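Local coordinates for protein putative glutathionylspermidine synthase (Methylobacillus flagellatus, PDB 3N6X) that is of uncharacterised function but, as a circularly permuted ATP-grasp protein, probably acts as an ATP-dependent ligase resembling glutathionylspermidine synthase, at residues A423-D428 with L451-L456; P9-F14 with L411-T416; C447-R452 with G465-W470; V147-T152 with L429-L434; P71-P76 with P415-T420. One frame throughout, in Å; residues are numbered along the deposited sequence.

Interaction 1. Residues A423-D428 with L451-L456; sequences APRHVD and LREGSL
Arg425 and His426 reach from strand 423-435 to the loop 451-456, in which Arg452 to Ser455 form a type II beta turn. Gly454 takes the positive phi of that turn (82°). The tight part is the buried Arg425. The bend at chi2 (-64°) sets its CD against Leu451 O. NE donates to Leu451 O at 2.7 Å, with the acceptor in the guanidinium plane but NE above the plane of that carbonyl. NH1 turns back to the strand and donates to Pro424 O at 2.8 Å. The two carbonyls fix the rotation of the guanidinium. Glu453 is exposed and marks the loose side. Its CB lies over one face of the guanidinium, 3.5 Å from Arg425 NH2. Glu453 OE1 stays 4.1 Å from Arg425 NH2 and well out of its plane, so only charge attraction acts. An alanine in place of Arg425 would probably leave Leu451 O and Pro424 O without these donors and Glu453 without the group it packs on. His426 packs on the far end of the turn. Ser455 O sits at the edge of its ring, 3.0 Å from His426 CD2. Leu456 CD2 makes a CH-pi contact over the ring, 3.7 Å from the His426 centroid.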
# COMPACT_ATOMS: atom_id res chain seq x y z
N ALA A 423 23.52 8.19 -9.03
CA ALA A 423 23.11 9.43 -8.36
C ALA A 423 21.94 9.22 -7.40
O ALA A 423 21.10 8.36 -7.66
CB ALA A 423 22.75 10.49 -9.39
N PRO A 424 21.85 10.02 -6.32
CA PRO A 424 20.72 9.87 -5.39
C PRO A 424 19.37 10.20 -6.03
O PRO A 424 19.26 11.19 -6.75
CB PRO A 424 21.05 10.86 -4.26
CG PRO A 424 22.51 11.15 -4.40
CD PRO A 424 22.77 11.09 -5.87
N ARG A 425 18.36 9.33 -5.80
CA ARG A 425 16.99 9.53 -6.29
C ARG A 425 15.98 9.24 -5.18
O ARG A 425 16.23 8.40 -4.32
CB ARG A 425 16.70 8.69 -7.54
CG ARG A 425 17.44 9.17 -8.80
CD ARG A 425 17.02 10.56 -9.22
NE ARG A 425 17.64 10.98 -10.48
CZ ARG A 425 18.80 11.65 -10.56
NH1 ARG A 425 19.49 11.91 -9.46
NH2 ARG A 425 19.28 12.02 -11.74
N HIS A 426 14.85 9.97 -5.19
CA HIS A 426 13.82 9.85 -4.15
C HIS A 426 13.05 8.53 -4.22
O HIS A 426 12.66 8.08 -5.30
CB HIS A 426 12.87 11.06 -4.19
CG HIS A 426 13.55 12.36 -3.89
ND1 HIS A 426 14.10 12.63 -2.64
CD2 HIS A 426 13.75 13.43 -4.69
CE1 HIS A 426 14.62 13.84 -2.73
NE2 HIS A 426 14.43 14.37 -3.94
N VAL A 427 12.85 7.89 -3.06
CA VAL A 427 12.13 6.62 -2.95
C VAL A 427 11.04 6.67 -1.89
O VAL A 427 11.14 7.43 -0.91
CB VAL A 427 13.09 5.42 -2.65
CG1 VAL A 427 13.94 5.05 -3.86
CG2 VAL A 427 13.97 5.69 -1.42
N ASP A 428 10.06 5.77 -2.01
CA ASP A 428 9.10 5.53 -0.95
C ASP A 428 8.94 4.01 -0.74
O ASP A 428 9.43 3.23 -1.56
CB ASP A 428 7.77 6.27 -1.18
CG ASP A 428 6.78 5.61 -2.12
OD1 ASP A 428 7.16 4.64 -2.80
OD2 ASP A 428 5.63 6.09 -2.19
N LEU A 451 12.77 8.49 -10.77
CA LEU A 451 13.97 8.45 -11.61
C LEU A 451 14.47 9.82 -12.11
O LEU A 451 15.68 10.04 -12.13
CB LEU A 451 13.78 7.46 -12.79
CG LEU A 451 13.52 5.99 -12.39
CD1 LEU A 451 12.90 5.20 -13.53
CD2 LEU A 451 14.79 5.31 -11.90
N ARG A 452 13.55 10.73 -12.51
CA ARG A 452 13.91 12.07 -13.01
C ARG A 452 14.58 12.91 -11.91
O ARG A 452 14.17 12.85 -10.75
CB ARG A 452 12.68 12.79 -13.57
CG ARG A 452 13.02 14.03 -14.41
CD ARG A 452 11.82 14.96 -14.54
NE ARG A 452 11.57 15.71 -13.30
CZ ARG A 452 10.38 16.18 -12.95
NH1 ARG A 452 9.32 15.98 -13.73
NH2 ARG A 452 10.23 16.85 -11.81
N GLU A 453 15.65 13.66 -12.28
CA GLU A 453 16.41 14.48 -11.32
C GLU A 453 15.53 15.56 -10.66
O GLU A 453 14.84 16.31 -11.35
CB GLU A 453 17.64 15.10 -11.99
CG GLU A 453 18.69 15.59 -11.00
CD GLU A 453 19.82 16.38 -11.61
OE1 GLU A 453 20.43 15.89 -12.59
OE2 GLU A 453 20.11 17.49 -11.11
N GLY A 454 15.55 15.59 -9.33
CA GLY A 454 14.78 16.55 -8.54
C GLY A 454 13.33 16.18 -8.31
O GLY A 454 12.67 16.78 -7.45
N SER A 455 12.81 15.18 -9.07
CA SER A 455 11.42 14.74 -8.97
C SER A 455 11.08 14.03 -7.66
O SER A 455 11.92 13.30 -7.12
CB SER A 455 11.06 13.85 -10.16
OG SER A 455 9.70 13.44 -10.11
N LEU A 456 9.84 14.21 -7.18
CA LEU A 456 9.31 13.54 -5.99
C LEU A 456 8.11 12.68 -6.40
O LEU A 456 7.39 12.17 -5.56
CB LEU A 456 8.91 14.56 -4.91
CG LEU A 456 10.06 15.42 -4.37
CD1 LEU A 456 9.58 16.80 -4.01
CD2 LEU A 456 10.72 14.76 -3.18

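Interaction 2. Residues P9-F14 with L411-T416; sequences PFDEMF and LSTCPT
Phe10 meets Ser412 with the edge of its ring: Ser412 CB lies in the ring plane, 3.8 Å from Phe10 CD1. The Phe14 ring has CG of Met13, a selenomethionine, over the centre of one face. Pro415 CG approaches that ring obliquely. The Asp11 carboxylate is held by its own loop. Asp11 OD2 accepts from Met13 N above the carboxylate plane and from Phe14 N at 2.8 Å on the anti side. The first bond makes an Asx turn and the second an Asx motif. They fix the carboxylate beside Pro415 CG, 3.7 Å from Asp11 OD2. Asp11 OD1 lies near the hydroxyl of Thr413, which also has Phe10 O within reach.

The N-terminal segment 9-14 runs in the same direction as 411-416 and adds a single backbone bridge, Asp11 with Thr413, beside strand 413-418 of the ATP-grasp protein. Thr413 N donates to Phe10 O at 2.8 Å. Glu12 N donates to Thr413 O, also at 2.8 Å.

Glu12 lies buried. Its CG is anti to its carbonyl carbon (chi1 -54°) and rests 3.9 Å from Cys414 CB. The chain bends at chi2. Ser412 OG donates to Glu12 OE2 at 2.7 Å, on the anti side of the carboxylate. Arg77 forms a salt bridge with the same oxygen, and Arg151 pairs with Glu12 OE1. These two positive charges would be expected to favour an ionised Glu12. On the exposed flank, Pro9 CB lies 3.4 Å from Leu411 O.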
# COMPACT_ATOMS: atom_id res chain seq x y z
N PRO A 9 19.16 16.05 0.96
CA PRO A 9 18.31 14.99 1.54
C PRO A 9 19.10 13.74 1.93
O PRO A 9 20.04 13.36 1.22
CB PRO A 9 17.28 14.69 0.43
CG PRO A 9 17.40 15.82 -0.54
CD PRO A 9 18.81 16.29 -0.46
N PHE A 10 18.74 13.11 3.08
CA PHE A 10 19.37 11.89 3.61
C PHE A 10 19.47 10.80 2.54
O PHE A 10 18.46 10.45 1.93
CB PHE A 10 18.60 11.36 4.84
CG PHE A 10 19.01 9.99 5.32
CD1 PHE A 10 18.39 8.84 4.84
CD2 PHE A 10 20.01 9.84 6.28
CE1 PHE A 10 18.77 7.57 5.28
CE2 PHE A 10 20.39 8.57 6.73
CZ PHE A 10 19.76 7.44 6.23
N ASP A 11 20.68 10.26 2.30
CA ASP A 11 20.88 9.17 1.34
C ASP A 11 21.02 7.83 2.05
O ASP A 11 21.66 7.76 3.10
CB ASP A 11 22.09 9.43 0.42
CG ASP A 11 22.18 8.47 -0.75
OD1 ASP A 11 21.48 8.70 -1.77
OD2 ASP A 11 22.91 7.47 -0.65
N GLU A 12 20.41 6.78 1.48
CA GLU A 12 20.44 5.43 2.05
C GLU A 12 21.86 4.84 2.06
O GLU A 12 22.20 4.09 2.97
CB GLU A 12 19.48 4.47 1.29
CG GLU A 12 18.03 4.95 1.18
CD GLU A 12 17.17 4.92 2.44
OE1 GLU A 12 17.55 4.23 3.41
OE2 GLU A 12 16.09 5.55 2.42
N MSE A 13 22.69 5.18 1.04
CA MSE A 13 24.06 4.65 0.90
C MSE A 13 25.15 5.60 1.40
O MSE A 13 26.01 5.18 2.18
CB MSE A 13 24.33 4.23 -0.56
CG MSE A 13 25.66 3.50 -0.77
SE MSE A 13 26.11 3.20 -2.66
CE MSE A 13 24.86 1.85 -3.14
N PHE A 14 25.16 6.87 0.92
CA PHE A 14 26.21 7.84 1.24
C PHE A 14 25.91 8.74 2.44
O PHE A 14 24.91 9.46 2.44
CB PHE A 14 26.61 8.66 0.00
CG PHE A 14 26.98 7.81 -1.19
CD1 PHE A 14 28.21 7.17 -1.25
CD2 PHE A 14 26.10 7.64 -2.25
CE1 PHE A 14 28.56 6.37 -2.34
CE2 PHE A 14 26.44 6.84 -3.35
CZ PHE A 14 27.67 6.22 -3.39
N LEU A 411 12.57 14.10 1.57
CA LEU A 411 12.44 12.71 1.12
C LEU A 411 13.81 12.06 0.90
O LEU A 411 14.63 12.60 0.17
CB LEU A 411 11.58 12.64 -0.18
CG LEU A 411 11.19 11.24 -0.68
CD1 LEU A 411 10.73 10.38 0.44
CD2 LEU A 411 10.11 11.31 -1.75
N SER A 412 14.05 10.91 1.57
CA SER A 412 15.33 10.21 1.47
C SER A 412 15.64 9.74 0.06
O SER A 412 14.72 9.41 -0.70
CB SER A 412 15.43 9.05 2.46
OG SER A 412 14.85 7.86 1.96
N THR A 413 16.92 9.75 -0.29
CA THR A 413 17.39 9.33 -1.60
C THR A 413 18.07 7.97 -1.52
O THR A 413 18.73 7.65 -0.53
CB THR A 413 18.31 10.38 -2.21
OG1 THR A 413 19.23 10.84 -1.22
CG2 THR A 413 17.54 11.55 -2.80
N CYS A 414 17.91 7.17 -2.57
CA CYS A 414 18.53 5.86 -2.66
C CYS A 414 19.39 5.85 -3.92
O CYS A 414 18.93 6.31 -4.98
CB CYS A 414 17.46 4.77 -2.69
SG CYS A 414 18.11 3.09 -2.85
N PRO A 415 20.65 5.35 -3.85
CA PRO A 415 21.50 5.32 -5.05
C PRO A 415 20.81 4.64 -6.20
O PRO A 415 20.24 3.57 -6.03
CB PRO A 415 22.73 4.55 -4.59
CG PRO A 415 22.78 4.79 -3.14
CD PRO A 415 21.36 4.79 -2.68
N THR A 416 20.73 5.33 -7.32
CA THR A 416 20.00 4.87 -8.49
C THR A 416 20.86 5.12 -9.71
O THR A 416 21.51 6.17 -9.82
CB THR A 416 18.66 5.63 -8.57
OG1 THR A 416 18.06 5.66 -7.27
CG2 THR A 416 17.69 5.02 -9.57

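Interaction 3. Residues C447-R452 with G465-W470; sequences CRVALR and GTKDTW
Gly465 faces Val449 in an antiparallel hydrogen-bonded pair. Gly465 N donates to Val449 O at 2.9 Å, and Val449 N donates back to Gly465 O at 2.7 Å. Gly465 has no CB; one here would crowd Leu451 CD1, which lies 4.0 Å from Gly465 N. Thr466 follows in a non-hydrogen-bonded pair with Arg448. Its CB lies 3.5 Å from Cys447 O, on the face that carries the Arg448 side chain. Arg448 leads away to a salt bridge with Asp428. Lys467 N donates to Cys447 O at 3.0 Å. Its side chain runs on the face of Cys447 and Val449, with Lys467 CB 4.0 Å from Cys447 SG. Extended at chi2 and chi3 (177°, 170°), it brings Lys467 CE to Val449 CG2 at 4.0 Å, and the two side chains cross at about a right angle. The aliphatic chain packs against apolar atoms, while NZ continues to a salt bridge with Asp73. Asp468 turns away from the partner strand, and its OD2 accepts from Trp470 NE1. Thr469 returns to the contact: its OG1 sits 3.1 Å from Cys447 CB and is hydrogen-bonded to Ala445 O. The arrangement is a twisted antiparallel strand pair, 446-450 with 464-471, in the mixed sheet of this ATP-grasp protein.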
# COMPACT_ATOMS: atom_id res chain seq x y z
N CYS A 447 9.19 -0.98 -3.21
CA CYS A 447 9.90 0.28 -3.21
C CYS A 447 9.76 0.95 -4.56
O CYS A 447 10.01 0.32 -5.58
CB CYS A 447 11.36 0.09 -2.83
SG CYS A 447 12.34 1.60 -2.89
N ARG A 448 9.30 2.20 -4.56
CA ARG A 448 9.11 2.97 -5.79
C ARG A 448 10.13 4.08 -5.84
O ARG A 448 10.47 4.66 -4.79
CB ARG A 448 7.70 3.54 -5.86
CG ARG A 448 6.63 2.47 -6.07
CD ARG A 448 5.25 3.08 -6.11
NE ARG A 448 4.80 3.49 -4.78
CZ ARG A 448 4.02 4.54 -4.55
NH1 ARG A 448 3.61 5.31 -5.55
NH2 ARG A 448 3.63 4.83 -3.31
N VAL A 449 10.67 4.35 -7.03
CA VAL A 449 11.73 5.36 -7.18
C VAL A 449 11.35 6.45 -8.21
O VAL A 449 10.79 6.14 -9.26
CB VAL A 449 13.12 4.71 -7.49
CG1 VAL A 449 13.08 3.86 -8.75
CG2 VAL A 449 14.24 5.75 -7.56
N ALA A 450 11.63 7.72 -7.86
CA ALA A 450 11.41 8.86 -8.77
C ALA A 450 12.71 9.07 -9.56
O ALA A 450 13.67 9.65 -9.04
CB ALA A 450 11.07 10.12 -7.96
N LEU A 451 12.77 8.49 -10.77
CA LEU A 451 13.97 8.45 -11.61
C LEU A 451 14.47 9.82 -12.11
O LEU A 451 15.68 10.04 -12.13
CB LEU A 451 13.78 7.46 -12.79
CG LEU A 451 13.52 5.99 -12.39
CD1 LEU A 451 12.90 5.20 -13.53
CD2 LEU A 451 14.79 5.31 -11.90
N ARG A 452 13.55 10.73 -12.51
CA ARG A 452 13.91 12.07 -13.01
C ARG A 452 14.58 12.91 -11.91
O ARG A 452 14.17 12.85 -10.75
CB ARG A 452 12.68 12.79 -13.57
CG ARG A 452 13.02 14.03 -14.41
CD ARG A 452 11.82 14.96 -14.54
NE ARG A 452 11.57 15.71 -13.30
CZ ARG A 452 10.38 16.18 -12.95
NH1 ARG A 452 9.32 15.98 -13.73
NH2 ARG A 452 10.23 16.85 -11.81
N GLY A 465 9.72 4.35 -11.21
CA GLY A 465 10.19 2.97 -11.33
C GLY A 465 10.14 2.21 -10.02
O GLY A 465 9.68 2.74 -9.02
N THR A 466 10.61 0.94 -10.03
CA THR A 466 10.66 0.13 -8.80
C THR A 466 12.05 -0.41 -8.50
O THR A 466 12.93 -0.43 -9.37
CB THR A 466 9.63 -1.00 -8.79
OG1 THR A 466 9.93 -1.92 -9.82
CG2 THR A 466 8.20 -0.49 -8.91
N LYS A 467 12.25 -0.83 -7.25
CA LYS A 467 13.47 -1.41 -6.73
C LYS A 467 13.09 -2.60 -5.89
O LYS A 467 11.96 -2.69 -5.42
CB LYS A 467 14.20 -0.40 -5.82
CG LYS A 467 14.91 0.72 -6.55
CD LYS A 467 15.52 1.67 -5.56
CE LYS A 467 16.45 2.66 -6.21
NZ LYS A 467 17.86 2.20 -6.17
N ASP A 468 14.05 -3.49 -5.64
CA ASP A 468 13.86 -4.60 -4.71
C ASP A 468 14.17 -4.05 -3.32
O ASP A 468 15.05 -3.19 -3.20
CB ASP A 468 14.84 -5.75 -5.05
CG ASP A 468 14.69 -7.02 -4.23
OD1 ASP A 468 13.70 -7.12 -3.46
OD2 ASP A 468 15.54 -7.92 -4.36
N THR A 469 13.44 -4.48 -2.30
CA THR A 469 13.70 -4.04 -0.92
C THR A 469 14.25 -5.21 -0.13
O THR A 469 13.59 -6.25 -0.00
CB THR A 469 12.42 -3.46 -0.25
OG1 THR A 469 11.87 -2.46 -1.09
CG2 THR A 469 12.69 -2.88 1.14
N TRP A 470 15.47 -5.05 0.38
CA TRP A 470 16.14 -6.09 1.16
C TRP A 470 16.01 -5.82 2.64
O TRP A 470 16.41 -4.76 3.11
CB TRP A 470 17.62 -6.15 0.79
CG TRP A 470 17.93 -6.65 -0.59
CD1 TRP A 470 17.04 -7.07 -1.54
CD2 TRP A 470 19.24 -6.83 -1.15
NE1 TRP A 470 17.71 -7.46 -2.68
CE2 TRP A 470 19.06 -7.32 -2.47
CE3 TRP A 470 20.54 -6.60 -0.68
CZ2 TRP A 470 20.15 -7.62 -3.30
CZ3 TRP A 470 21.61 -6.88 -1.51
CH2 TRP A 470 21.42 -7.38 -2.80
O HOH W 1 9.82 -3.95 -4.58

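Interaction 4. Residues V147-T152 with L429-L434; sequences VDLVRT and LRPFVL
Leu149 and Leu429 form an antiparallel hydrogen-bonded pair that joins strand 144-151 to strand 423-435 in the large mixed sheet. Leu149 N donates to Leu429 O at 2.7 Å, and Leu429 N donates to Leu149 O at 2.8 Å. Two residues on, Pro431 CD lies 3.0 Å from Val147 O. The next backbone link, from Val147 N to Pro431 O, is weak.

Asp148 and Arg430 lie side by side, pointing the same way. A bend at chi3 (-89°) sets Arg430 NE beside Asp148 OD1. Arg430 NE donates to Asp148 OD1 at 2.8 Å and 172°, on the syn side of the carboxylate and in the guanidinium plane. This salt bridge has a second, weak bond from Arg430 NH2 to Asp148 OD2. Asn163 also donates to Asp148 OD2, and this would help fix the carboxylate. A leucine in place of Arg430 would probably leave Asp148 OD1 without its close charged mate, with Asn163 still holding OD2.

Leu149 points to the opposite side of its strand from Asp148. The Leu149 and Pro431 side chains cross at about a right angle, with Leu149 CD1 3.8 Å from Pro431 CG. Val147 CG2 meets Val433 CG2 at 4.3 Å. Helix 81-105 packs on Leu149, Pro431 and Val433. The whole is a buried antiparallel pairing with one charged and one helix-covered face, in the central sheet of an ATP-grasp protein.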
# COMPACT_ATOMS: atom_id res chain seq x y z
N VAL A 147 0.82 0.36 3.83
CA VAL A 147 1.22 1.58 4.54
C VAL A 147 2.29 2.27 3.72
O VAL A 147 3.39 1.74 3.60
CB VAL A 147 1.74 1.26 5.99
CG1 VAL A 147 2.05 2.54 6.76
CG2 VAL A 147 0.75 0.38 6.76
N ASP A 148 2.00 3.44 3.16
CA ASP A 148 3.00 4.16 2.37
C ASP A 148 3.93 4.96 3.29
O ASP A 148 3.47 5.83 4.04
CB ASP A 148 2.34 5.02 1.27
CG ASP A 148 1.60 4.19 0.22
OD1 ASP A 148 2.19 3.20 -0.28
OD2 ASP A 148 0.43 4.53 -0.10
N LEU A 149 5.22 4.63 3.28
CA LEU A 149 6.22 5.22 4.17
C LEU A 149 7.29 5.96 3.43
O LEU A 149 7.73 5.53 2.37
CB LEU A 149 6.89 4.13 5.04
CG LEU A 149 5.99 3.33 5.93
CD1 LEU A 149 6.63 2.03 6.30
CD2 LEU A 149 5.64 4.11 7.18
N VAL A 150 7.79 7.04 4.05
CA VAL A 150 8.91 7.82 3.53
C VAL A 150 9.93 8.02 4.64
O VAL A 150 9.56 8.01 5.82
CB VAL A 150 8.49 9.16 2.87
CG1 VAL A 150 7.64 8.92 1.63
CG2 VAL A 150 7.80 10.09 3.86
N ARG A 151 11.20 8.14 4.28
CA ARG A 151 12.28 8.32 5.24
C ARG A 151 12.87 9.73 5.12
O ARG A 151 13.00 10.24 4.01
CB ARG A 151 13.36 7.27 4.98
CG ARG A 151 14.35 7.11 6.10
CD ARG A 151 15.42 6.10 5.75
NE ARG A 151 16.27 5.79 6.89
CZ ARG A 151 17.03 4.71 6.98
NH1 ARG A 151 17.04 3.82 5.99
NH2 ARG A 151 17.77 4.50 8.06
N THR A 152 13.19 10.38 6.25
CA THR A 152 13.81 11.71 6.21
C THR A 152 15.19 11.71 6.90
O THR A 152 16.02 12.59 6.62
CB THR A 152 12.86 12.80 6.75
OG1 THR A 152 12.42 12.44 8.06
CG2 THR A 152 11.67 13.06 5.83
N LEU A 429 8.32 3.61 0.38
CA LEU A 429 8.24 2.21 0.77
C LEU A 429 6.82 1.78 1.11
O LEU A 429 6.15 2.44 1.92
CB LEU A 429 9.16 2.02 2.00
CG LEU A 429 9.67 0.62 2.26
CD1 LEU A 429 10.75 0.22 1.25
CD2 LEU A 429 10.21 0.51 3.67
N ARG A 430 6.35 0.66 0.54
CA ARG A 430 5.05 0.12 0.89
C ARG A 430 5.10 -1.33 1.42
O ARG A 430 5.00 -2.28 0.64
CB ARG A 430 4.02 0.26 -0.26
CG ARG A 430 2.59 -0.13 0.18
CD ARG A 430 1.64 -0.33 -0.98
NE ARG A 430 0.96 0.92 -1.35
CZ ARG A 430 -0.15 0.99 -2.07
NH1 ARG A 430 -0.73 -0.12 -2.51
NH2 ARG A 430 -0.69 2.16 -2.37
N PRO A 431 5.20 -1.54 2.75
CA PRO A 431 5.05 -2.90 3.28
C PRO A 431 3.56 -3.27 3.40
O PRO A 431 2.69 -2.39 3.29
CB PRO A 431 5.74 -2.82 4.65
CG PRO A 431 5.61 -1.40 5.07
CD PRO A 431 5.34 -0.55 3.84
N PHE A 432 3.25 -4.56 3.60
CA PHE A 432 1.88 -5.04 3.64
C PHE A 432 1.61 -5.72 4.96
O PHE A 432 2.19 -6.76 5.24
CB PHE A 432 1.61 -6.00 2.46
CG PHE A 432 1.76 -5.35 1.10
CD1 PHE A 432 3.02 -5.23 0.50
CD2 PHE A 432 0.66 -4.81 0.43
CE1 PHE A 432 3.17 -4.59 -0.73
CE2 PHE A 432 0.81 -4.18 -0.81
CZ PHE A 432 2.06 -4.07 -1.38
N VAL A 433 0.75 -5.14 5.78
CA VAL A 433 0.44 -5.71 7.08
C VAL A 433 -0.69 -6.71 6.94
O VAL A 433 -1.75 -6.39 6.40
CB VAL A 433 0.12 -4.62 8.14
CG1 VAL A 433 -0.19 -5.25 9.49
CG2 VAL A 433 1.26 -3.62 8.27
N LEU A 434 -0.47 -7.94 7.46
CA LEU A 434 -1.46 -9.01 7.38
C LEU A 434 -2.06 -9.31 8.73
O LEU A 434 -1.34 -9.59 9.67
CB LEU A 434 -0.81 -10.28 6.77
CG LEU A 434 -0.24 -10.12 5.34
CD1 LEU A 434 0.44 -11.39 4.88
CD2 LEU A 434 -1.34 -9.72 4.34

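Interaction 5. Residues P71-P76 with P415-T420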
# COMPACT_ATOMS: atom_id res chain seq x y z
N PRO A 71 9.78 0.84 -15.28
CA PRO A 71 11.24 0.63 -15.20
C PRO A 71 11.70 0.03 -13.87
O PRO A 71 11.09 0.27 -12.83
CB PRO A 71 11.81 2.04 -15.41
CG PRO A 71 10.71 2.82 -16.03
CD PRO A 71 9.44 2.26 -15.50
N PHE A 72 12.76 -0.77 -13.92
CA PHE A 72 13.34 -1.40 -12.74
C PHE A 72 14.78 -0.97 -12.55
O PHE A 72 15.55 -0.93 -13.52
CB PHE A 72 13.24 -2.94 -12.86
CG PHE A 72 13.84 -3.69 -11.69
CD1 PHE A 72 13.19 -3.72 -10.46
CD2 PHE A 72 15.04 -4.38 -11.83
CE1 PHE A 72 13.75 -4.41 -9.38
CE2 PHE A 72 15.59 -5.08 -10.75
CZ PHE A 72 14.94 -5.09 -9.53
N ASP A 73 15.15 -0.60 -11.32
CA ASP A 73 16.51 -0.23 -10.96
C ASP A 73 17.13 -1.38 -10.16
O ASP A 73 16.48 -1.95 -9.28
CB ASP A 73 16.54 1.07 -10.16
CG ASP A 73 17.94 1.60 -9.91
OD1 ASP A 73 18.57 2.08 -10.89
OD2 ASP A 73 18.38 1.60 -8.74
N VAL A 74 18.39 -1.75 -10.49
CA VAL A 74 19.07 -2.90 -9.89
C VAL A 74 19.76 -2.61 -8.55
O VAL A 74 20.32 -3.52 -7.94
CB VAL A 74 19.99 -3.66 -10.89
CG1 VAL A 74 19.20 -4.13 -12.11
CG2 VAL A 74 21.19 -2.81 -11.31
N VAL A 75 19.72 -1.35 -8.08
CA VAL A 75 20.30 -1.02 -6.77
C VAL A 75 19.22 -1.24 -5.70
O VAL A 75 18.19 -0.55 -5.73
CB VAL A 75 20.91 0.40 -6.70
CG1 VAL A 75 21.71 0.59 -5.41
CG2 VAL A 75 21.79 0.68 -7.92
N PRO A 76 19.37 -2.26 -4.83
CA PRO A 76 18.31 -2.54 -3.85
C PRO A 76 18.21 -1.47 -2.77
O PRO A 76 19.18 -0.78 -2.46
CB PRO A 76 18.71 -3.89 -3.27
CG PRO A 76 20.20 -3.92 -3.40
CD PRO A 76 20.50 -3.21 -4.68
N PRO A 415 20.65 5.35 -3.85
CA PRO A 415 21.50 5.32 -5.05
C PRO A 415 20.81 4.64 -6.20
O PRO A 415 20.24 3.57 -6.03
CB PRO A 415 22.73 4.55 -4.59
CG PRO A 415 22.78 4.79 -3.14
CD PRO A 415 21.36 4.79 -2.68
N THR A 416 20.73 5.33 -7.32
CA THR A 416 20.00 4.87 -8.49
C THR A 416 20.86 5.12 -9.71
O THR A 416 21.51 6.17 -9.82
CB THR A 416 18.66 5.63 -8.57
OG1 THR A 416 18.06 5.66 -7.27
CG2 THR A 416 17.69 5.02 -9.57
N LEU A 417 20.86 4.16 -10.65
CA LEU A 417 21.63 4.30 -11.88
C LEU A 417 20.95 5.26 -12.85
O LEU A 417 19.86 4.96 -13.36
CB LEU A 417 21.89 2.93 -12.53
CG LEU A 417 22.96 2.08 -11.85
CD1 LEU A 417 22.66 0.62 -12.00
CD2 LEU A 417 24.34 2.39 -12.40
N VAL A 418 21.56 6.43 -13.05
CA VAL A 418 21.07 7.48 -13.96
C VAL A 418 22.09 7.71 -15.11
O VAL A 418 23.12 7.04 -15.14
CB VAL A 418 20.72 8.80 -13.20
CG1 VAL A 418 19.61 8.56 -12.17
CG2 VAL A 418 21.96 9.40 -12.53
N GLU A 419 21.78 8.64 -16.06
CA GLU A 419 22.64 8.94 -17.22
C GLU A 419 24.11 9.26 -16.83
O GLU A 419 25.03 8.71 -17.42
CB GLU A 419 22.04 10.09 -18.05
N THR A 420 24.31 10.12 -15.81
CA THR A 420 25.64 10.53 -15.33
C THR A 420 26.37 9.43 -14.51
O THR A 420 27.59 9.50 -14.32
CB THR A 420 25.56 11.86 -14.55
OG1 THR A 420 24.59 11.76 -13.51
CG2 THR A 420 25.24 13.05 -15.46
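Asp73 reaches across to Thr416 and Leu417 of strand 413-418. Its CB touches only lightly, 4.2 Å from Thr416 CG2. CG is anti to the backbone N (chi1 -172°) and comes to 3.4 Å from the same Thr416 CG2, so the methyl lies against the carboxylate. At the tip the two oxygens part. Asp73 OD1 accepts from Leu417 N at 3.1 Å. The donor is on the syn side, 17° out of the carboxylate plane, and the bond is moderately bent (151°). Asp73 OD1 also lies 3.3 Å from Thr416 CG2. Asp73 OD2 takes a weak bond from Val75 N in its own loop. The stronger partner of OD2 is Lys467 NZ, in a salt bridge. That lysine also donates to Val75 O and Pro415 O, so one buried ammonium ties the loop to the strand. Glu45 brings a second negative charge close to Asp73 OD1, and the lysine would be expected to offset part of this repulsion.

Apolar branches fill in around the carboxylate. Val75 sets its CB 3.3 Å from Pro415 O, and the Val75 and Pro415 side chains cross at about a right angle. Leu417 CD1 fits beside both valines, 3.8 Å from Val74 CG2 and 4.2 Å from Val75 CG2.

The loop 71-76 is buried against the strand and leads into strand 77-79. Pro71 and Asp73 share backbone bonds with Thr466 of strand 464-471. Phe72 and Pro76 pack on helix 170-183, while strand 413-418 pairs with strand 423-435.

In the fold
All five contacts bear on one mixed sheet. Strand 423-435 serves interactions 1 and 4, and strand 413-418 serves interactions 2 and 5. Interaction 4 lies deepest, its centre about 7 Å from that of the chain. Interactions 2, 3 and 5 are also buried, but farther out. Interaction 1 is only partly buried. Interactions 3 and 4 pair two sheet strands. The others set a loop or N-terminal segment against a strand, interaction 2 with one backbone bridge, 1 and 5 through side chains. Charges link them: Arg151 pairs with Glu12 between interactions 4 and 2, Arg448 with Asp428 between 3 and 1, and Lys467 joins 3 to 5.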